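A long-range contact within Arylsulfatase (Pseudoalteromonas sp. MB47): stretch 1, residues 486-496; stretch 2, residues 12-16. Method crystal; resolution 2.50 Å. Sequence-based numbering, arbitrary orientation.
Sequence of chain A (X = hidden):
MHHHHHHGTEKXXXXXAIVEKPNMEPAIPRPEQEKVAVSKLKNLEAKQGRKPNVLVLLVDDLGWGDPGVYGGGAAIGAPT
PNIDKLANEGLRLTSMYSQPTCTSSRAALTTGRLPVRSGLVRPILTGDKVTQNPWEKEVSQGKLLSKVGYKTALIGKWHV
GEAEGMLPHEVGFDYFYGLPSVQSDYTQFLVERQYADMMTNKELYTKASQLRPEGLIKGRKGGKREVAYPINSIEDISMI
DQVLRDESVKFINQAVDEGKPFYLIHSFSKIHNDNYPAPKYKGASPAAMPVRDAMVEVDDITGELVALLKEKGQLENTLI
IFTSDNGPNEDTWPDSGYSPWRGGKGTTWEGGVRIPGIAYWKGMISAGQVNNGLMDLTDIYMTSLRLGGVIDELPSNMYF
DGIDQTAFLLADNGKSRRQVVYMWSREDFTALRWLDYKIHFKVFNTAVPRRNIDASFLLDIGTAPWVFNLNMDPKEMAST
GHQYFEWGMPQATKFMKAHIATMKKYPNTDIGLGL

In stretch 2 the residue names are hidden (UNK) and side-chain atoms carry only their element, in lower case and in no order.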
# COMPACT_ATOMS: atom_id res chain seq x y z
N GLU A 486 13.71 -25.19 -7.91
CA GLU A 486 13.05 -26.47 -7.72
C GLU A 486 14.05 -27.56 -7.36
O GLU A 486 13.75 -28.45 -6.56
CB GLU A 486 12.26 -26.87 -8.97
CG GLU A 486 10.97 -26.10 -9.17
CD GLU A 486 10.07 -26.73 -10.22
OE1 GLU A 486 10.46 -27.77 -10.80
OE2 GLU A 486 8.98 -26.18 -10.47
N TRP A 487 15.25 -27.51 -7.95
CA TRP A 487 16.27 -28.50 -7.63
C TRP A 487 16.73 -28.39 -6.19
O TRP A 487 17.15 -29.40 -5.60
CB TRP A 487 17.46 -28.35 -8.58
CG TRP A 487 18.05 -26.97 -8.58
CD1 TRP A 487 17.79 -25.98 -9.48
CD2 TRP A 487 18.99 -26.44 -7.64
NE1 TRP A 487 18.51 -24.85 -9.15
CE2 TRP A 487 19.25 -25.11 -8.03
CE3 TRP A 487 19.63 -26.96 -6.51
CZ2 TRP A 487 20.13 -24.29 -7.33
CZ3 TRP A 487 20.50 -26.14 -5.82
CH2 TRP A 487 20.75 -24.82 -6.23
N GLY A 488 16.65 -27.20 -5.60
CA GLY A 488 17.20 -26.98 -4.27
C GLY A 488 16.17 -26.88 -3.17
O GLY A 488 16.49 -27.09 -2.00
N MET A 489 14.92 -26.56 -3.52
CA MET A 489 13.91 -26.36 -2.49
C MET A 489 13.70 -27.57 -1.60
O MET A 489 13.59 -27.39 -0.38
CB MET A 489 12.58 -25.94 -3.14
CG MET A 489 11.57 -25.37 -2.17
SD MET A 489 12.12 -23.83 -1.39
CE MET A 489 10.90 -22.68 -2.02
N PRO A 490 13.63 -28.81 -2.11
CA PRO A 490 13.50 -29.95 -1.20
C PRO A 490 14.67 -30.09 -0.24
O PRO A 490 14.49 -30.56 0.89
CB PRO A 490 13.39 -31.16 -2.14
CG PRO A 490 13.80 -30.67 -3.49
CD PRO A 490 13.48 -29.20 -3.53
N GLN A 491 15.88 -29.69 -0.65
CA GLN A 491 17.02 -29.75 0.26
C GLN A 491 16.91 -28.69 1.34
O GLN A 491 17.26 -28.94 2.50
CB GLN A 491 18.33 -29.60 -0.51
CG GLN A 491 19.57 -29.76 0.36
CD GLN A 491 19.64 -31.11 1.04
OE1 GLN A 491 19.34 -32.14 0.44
NE2 GLN A 491 20.03 -31.11 2.31
N ALA A 492 16.44 -27.49 0.99
CA ALA A 492 16.24 -26.45 1.99
C ALA A 492 15.25 -26.90 3.05
O ALA A 492 15.39 -26.56 4.23
CB ALA A 492 15.77 -25.16 1.32
N THR A 493 14.22 -27.65 2.65
CA THR A 493 13.27 -28.17 3.63
C THR A 493 13.89 -29.28 4.46
O THR A 493 13.62 -29.39 5.66
CB THR A 493 12.01 -28.66 2.91
OG1 THR A 493 11.34 -27.55 2.32
CG2 THR A 493 11.07 -29.35 3.89
N LYS A 494 14.73 -30.12 3.84
CA LYS A 494 15.46 -31.12 4.61
C LYS A 494 16.30 -30.47 5.70
O LYS A 494 16.35 -30.96 6.84
CB LYS A 494 16.34 -31.96 3.70
CG LYS A 494 15.63 -33.11 2.99
CD LYS A 494 16.62 -33.97 2.24
CE LYS A 494 15.93 -35.05 1.41
NZ LYS A 494 15.36 -34.50 0.15
N PHE A 495 16.96 -29.36 5.37
CA PHE A 495 17.78 -28.67 6.37
C PHE A 495 16.92 -28.12 7.50
O PHE A 495 17.30 -28.20 8.67
CB PHE A 495 18.57 -27.54 5.71
CG PHE A 495 19.81 -28.00 4.97
CD1 PHE A 495 20.63 -28.98 5.49
CD2 PHE A 495 20.14 -27.43 3.75
CE1 PHE A 495 21.76 -29.39 4.81
CE2 PHE A 495 21.27 -27.84 3.06
CZ PHE A 495 22.08 -28.82 3.60
N MET A 496 15.75 -27.54 7.17
CA MET A 496 14.86 -27.06 8.22
C MET A 496 14.43 -28.20 9.13
O MET A 496 14.54 -28.10 10.36
CB MET A 496 13.63 -26.39 7.61
CG MET A 496 12.46 -26.28 8.58
SD MET A 496 11.02 -25.42 7.92
CE MET A 496 10.51 -26.55 6.63
N UNK A 12 22.39 -38.60 -0.15
CA UNK A 12 22.01 -37.21 -0.38
C UNK A 12 23.09 -36.49 -1.18
O UNK A 12 24.24 -36.42 -0.76
o UNK A 12 21.77 -34.26 0.05
c UNK A 12 21.19 -35.09 0.75
c UNK A 12 21.76 -36.49 0.94
n UNK A 12 20.04 -34.83 1.37
N UNK A 13 22.70 -35.95 -2.34
CA UNK A 13 23.67 -35.42 -3.28
C UNK A 13 24.21 -34.06 -2.87
O UNK A 13 25.24 -33.63 -3.41
c UNK A 13 23.06 -35.32 -4.69
c UNK A 13 22.12 -34.11 -4.78
c UNK A 13 22.31 -36.60 -5.05
N UNK A 14 23.56 -33.36 -1.94
CA UNK A 14 23.92 -31.99 -1.61
C UNK A 14 24.69 -31.86 -0.31
O UNK A 14 25.60 -31.03 -0.21
c UNK A 14 22.09 -29.75 -5.02
c UNK A 14 22.66 -31.12 -1.54
c UNK A 14 20.83 -31.43 -3.23
c UNK A 14 22.04 -30.85 -2.88
c UNK A 14 20.26 -31.18 -4.46
c UNK A 14 22.66 -30.00 -3.79
c UNK A 14 20.89 -30.34 -5.36
N UNK A 15 24.35 -32.65 0.71
CA UNK A 15 24.91 -32.44 2.04
C UNK A 15 26.39 -32.83 2.05
O UNK A 15 26.72 -34.02 1.93
n UNK A 15 23.37 -32.86 5.34
c UNK A 15 24.39 -32.76 4.49
o UNK A 15 25.48 -32.31 4.82
c UNK A 15 24.13 -33.24 3.08
N UNK A 16 27.26 -31.84 2.21
CA UNK A 16 28.70 -32.06 2.32
C UNK A 16 29.18 -32.08 3.77
O UNK A 16 30.38 -32.26 4.00
o UNK A 16 29.26 -29.94 -0.57
c UNK A 16 29.20 -31.01 0.07
o UNK A 16 28.94 -32.11 -0.47
c UNK A 16 29.46 -30.98 1.56
O HOH W 1 20.35 -33.47 4.27

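Position 12 has four side-chain atoms: two carbons in a row, the second carrying one oxygen and one nitrogen. Its CA-to-CB bond points toward stretch 1. The nitrogen lies 2.9 Å from Gln491 OE1 and 3.6 Å from Lys494 CD. The oxygen accepts hydrogen bonds from the backbone N of position 14 at 2.8 Å and of position 15 at 3.1 Å. An amide nitrogen donates and its oxygen accepts, which fits both sets of neighbors. The residue is asparagine, Asn12. Its ND2 donates a hydrogen bond to Gln491 OE1.

Position 13 has three side-chain carbons. The first carries the other two, so the branch is at CB. There are no polar atoms. The side chain makes no contact with stretch 1. Three carbons, branched at CB and with no oxygen, identify valine, Val13.

Position 14 has seven side-chain carbons: one carbon, then a ring of six. The ring carries no oxygen, which rules out tyrosine. CB points toward stretch 1 and lies 3.9 Å from Gln491 CG. The outer ring atoms come to 3.8 Å from Trp487 O and Trp487 CE3. The residue is phenylalanine, Phe14. The atom facing Trp487 CE3 is CZ, and it sits at the edge of the indole near its plane. The Phe14 ring and the six-membered ring of Trp487 have centroids 5.9 Å apart and planes inclined at 33°.

Position 15 again has two carbons, the second carrying one oxygen and one nitrogen. The nitrogen is 3.9 Å from Phe495 CE1, at the edge of that ring. It also donates to water 1 at 3.3 Å. The residue is asparagine, Asn15, and this nitrogen is ND2.

Position 16 has two carbons, the second carrying two oxygens. It makes no contact with stretch 1, and one oxygen is hydrogen-bonded elsewhere in the structure. The residue is aspartate, Asp16.

The contact joins residues at least 473 positions apart and buries 300 Å² in total. Phe14 contributes the largest area, packing against Trp487 and the aliphatic part of Gln491. Asn12 adds the direct hydrogen bond across the stretches. Its OD1 accepts from the backbone N of Phe14 and of Asn15, so the same amide ties the local turn of stretch 2 to the helix. Water 1 adds a second polar link, accepting from Asn15 ND2 and from Gln491 NE2 at 3.1 Å. Gln491 thus meets stretch 2 through both ends of its amide, the second by way of water 1.

Stretch 2 (12-16) NVFND
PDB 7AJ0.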